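Side-chain contact in transcriptional regulator (AraC-type DNA-binding domain-containing proteins) (Chromobacterium violaceum, PDB 3OIO), which probably binds specific DNA sequences and regulates transcription as an AraC-family factor, the chain here being its helix-turn-helix DNA-binding part: residues L61-A64 against R65-L68. Numbering follows the deposited sequence. Where two conformers were deposited one is given.
Sequences LNRA and RQLL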
ATOM      1  N   LEU A  61       2.049  -2.329  -1.649  1.00 11.11           N
ATOM      2  CA  LEU A  61       3.302  -3.107  -1.654  1.00 11.51           C
ATOM      3  C   LEU A  61       3.332  -4.158  -0.534  1.00 11.17           C
ATOM      4  O   LEU A  61       3.842  -5.279  -0.744  1.00 12.57           O
ATOM      5  CB  LEU A  61       4.517  -2.179  -1.508  1.00 10.49           C
ATOM      6  CG  LEU A  61       4.792  -1.421  -2.828  1.00 12.11           C
ATOM      7  CD1 LEU A  61       5.825  -0.310  -2.540  1.00 14.89           C
ATOM      8  CD2 LEU A  61       5.253  -2.323  -4.049  1.00 15.85           C
ATOM      9  N   ASN A  62       2.792  -3.813   0.652  1.00 11.44           N
ATOM     10  CA  ASN A  62       2.694  -4.799   1.704  1.00 11.98           C
ATOM     11  C   ASN A  62       1.697  -5.906   1.389  1.00 13.01           C
ATOM     12  O   ASN A  62       1.945  -7.068   1.759  1.00 14.15           O
ATOM     13  CB  ASN A  62       2.408  -4.121   3.062  1.00 12.46           C
ATOM     14  CG  ASN A  62       3.696  -3.664   3.727  1.00 13.34           C
ATOM     15  OD1 ASN A  62       4.396  -4.460   4.384  1.00 16.00           O
ATOM     16  ND2 ASN A  62       4.039  -2.389   3.542  1.00 13.51           N
ATOM     17  N   ARG A  63       0.577  -5.576   0.722  1.00 13.65           N
ATOM     18  CA  ARG A  63      -0.305  -6.660   0.286  1.00 14.04           C
ATOM     19  C   ARG A  63       0.456  -7.560  -0.713  1.00 14.25           C
ATOM     20  O   ARG A  63       0.337  -8.803  -0.688  1.00 14.88           O
ATOM     21  CB  ARG A  63      -1.618  -6.114  -0.320  1.00 15.11           C
ATOM     22  CG  ARG A  63      -2.532  -7.207  -0.926  1.00 18.84           C
ATOM     23  CD  ARG A  63      -2.936  -8.363   0.003  1.00 28.95           C
ATOM     24  NE  ARG A  63      -3.479  -8.005   1.318  1.00 36.60           N
ATOM     25  CZ  ARG A  63      -4.770  -7.782   1.578  1.00 40.71           C
ATOM     26  NH1 ARG A  63      -5.167  -7.494   2.825  1.00 42.31           N
ATOM     27  NH2 ARG A  63      -5.670  -7.821   0.595  1.00 42.25           N
ATOM     28  N   ALA A  64       1.237  -6.944  -1.594  1.00 13.92           N
ATOM     29  CA  ALA A  64       2.012  -7.731  -2.581  1.00 13.33           C
ATOM     30  C   ALA A  64       2.979  -8.671  -1.846  1.00 13.30           C
ATOM     31  O   ALA A  64       3.172  -9.851  -2.224  1.00 14.71           O
ATOM     32  CB  ALA A  64       2.760  -6.790  -3.516  1.00 13.18           C
ATOM     33  N   ARG A  65       3.614  -8.157  -0.803  1.00 12.95           N
ATOM     34  CA  ARG A  65       4.529  -8.991  -0.019  1.00 13.86           C
ATOM     35  C   ARG A  65       3.787 -10.200   0.562  1.00 15.59           C
ATOM     36  O   ARG A  65       4.309 -11.346   0.523  1.00 15.67           O
ATOM     37  CB  ARG A  65       5.187  -8.137   1.085  1.00 13.12           C
ATOM     38  CG  ARG A  65       6.114  -8.944   2.016  1.00 15.23           C
ATOM     39  CD  ARG A  65       6.918  -8.023   2.903  1.00 18.76           C
ATOM     40  NE  ARG A  65       7.776  -8.797   3.781  1.00 24.91           N
ATOM     41  CZ  ARG A  65       7.423  -9.227   5.010  1.00 26.35           C
ATOM     42  NH1 ARG A  65       6.223  -8.941   5.502  1.00 26.88           N
ATOM     43  NH2 ARG A  65       8.270  -9.960   5.744  1.00 30.49           N
ATOM     44  N   GLN A  66       2.595  -9.959   1.121  0.50 16.22           N
ATOM     45  CA  GLN A  66       1.763 -11.050   1.621  0.50 17.98           C
ATOM     46  C   GLN A  66       1.470 -12.094   0.542  0.50 19.30           C
ATOM     47  O   GLN A  66       1.561 -13.298   0.807  0.50 20.15           O
ATOM     48  CB  GLN A  66       0.467 -10.517   2.285  0.50 17.91           C
ATOM     49  CG  GLN A  66       0.712  -9.644   3.546  0.50 17.60           C
ATOM     50  CD  GLN A  66      -0.553  -8.951   4.093  0.50 20.11           C
ATOM     51  OE1 GLN A  66      -1.283  -8.278   3.365  0.50 21.63           O
ATOM     52  NE2 GLN A  66      -0.777  -9.080   5.379  0.50 23.14           N
ATOM     53  N   LEU A  67       1.152 -11.647  -0.672  1.00 20.52           N
ATOM     54  CA  LEU A  67       0.868 -12.559  -1.799  1.00 21.23           C
ATOM     55  C   LEU A  67       2.126 -13.318  -2.286  1.00 21.68           C
ATOM     56  O   LEU A  67       2.043 -14.484  -2.688  1.00 22.44           O
ATOM     57  CB  LEU A  67       0.220 -11.797  -2.966  1.00 20.94           C
ATOM     58  CG  LEU A  67      -1.166 -11.202  -2.662  1.00 21.90           C
ATOM     59  CD1 LEU A  67      -1.595 -10.298  -3.827  1.00 23.76           C
ATOM     60  CD2 LEU A  67      -2.236 -12.270  -2.407  1.00 25.44           C
ATOM     61  N   LEU A  68       3.275 -12.662  -2.216  1.00 19.11           N
ATOM     62  CA  LEU A  68       4.538 -13.292  -2.571  1.00 18.93           C
ATOM     63  C   LEU A  68       4.893 -14.380  -1.601  1.00 20.84           C
ATOM     64  O   LEU A  68       5.531 -15.381  -1.980  1.00 21.31           O
ATOM     65  CB  LEU A  68       5.651 -12.259  -2.599  1.00 17.36           C
ATOM     66  CG  LEU A  68       5.546 -11.345  -3.850  1.00 16.17           C
ATOM     67  CD1 LEU A  68       6.346 -10.076  -3.596  1.00 15.39           C
ATOM     68  CD2 LEU A  68       6.041 -12.070  -5.136  1.00 17.70           C
TER
HETATM   69  O   HOH W   1       4.122  -7.064   4.842  1.00 31.43           O
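Arg63 sets CG opposite its backbone N (chi1 174°) and bends at chi2 and chi3, which brings NE within reach of the Gln66 amide; Gln66 keeps CG beside its own N and extends from there toward the preceding turn. In one of the two modelled conformers of Gln66, Arg63 NE donates to Gln66 OE1 at 3.0 Å, nearly straight at 162°, an i to i+3 hydrogen bond that may not be made all the time. In that conformer the oxygen sits at the edge of the guanidinium, in its plane, but the donor is tilted from the amide's carbonyl plane, and the two flat groups are turned 33° against each other. Of the guanidinium nitrogens, NE alone bonds to this oxygen, for NH1 stays 4.0 Å from Gln66 OE1. The aliphatic part of Gln66 lies against the backbone, with CG 3.4 Å from Asn62 O, the carbonyl that also accepts the Gln66 N-H.

Asn62 and Arg65 are joined through one water, which donates to Asn62 OD1 at 2.7 Å and accepts from Arg65 NH1 at 2.9 Å, lying in the guanidinium plane at its edge. Arg65 reaches it with an extended chain. The other end of the Asn62 amide is also held, ND2 bonding to Glu58 O one turn earlier. On the buried side, Leu68 rests CG 3.2 Å from Ala64 O, which takes the Leu68 N-H in the regular i to i+4 ladder.

These two turns belong to helix 52-70, the long helix linking the two helix-turn-helix subdomains characteristic of AraC-family proteins. Ala64, Leu67 and Leu68 pack on Ile78 of helix 75-81, and Ala64 and Leu68 also touch Phe90 and Tyr94, respectively, on helix 87-98.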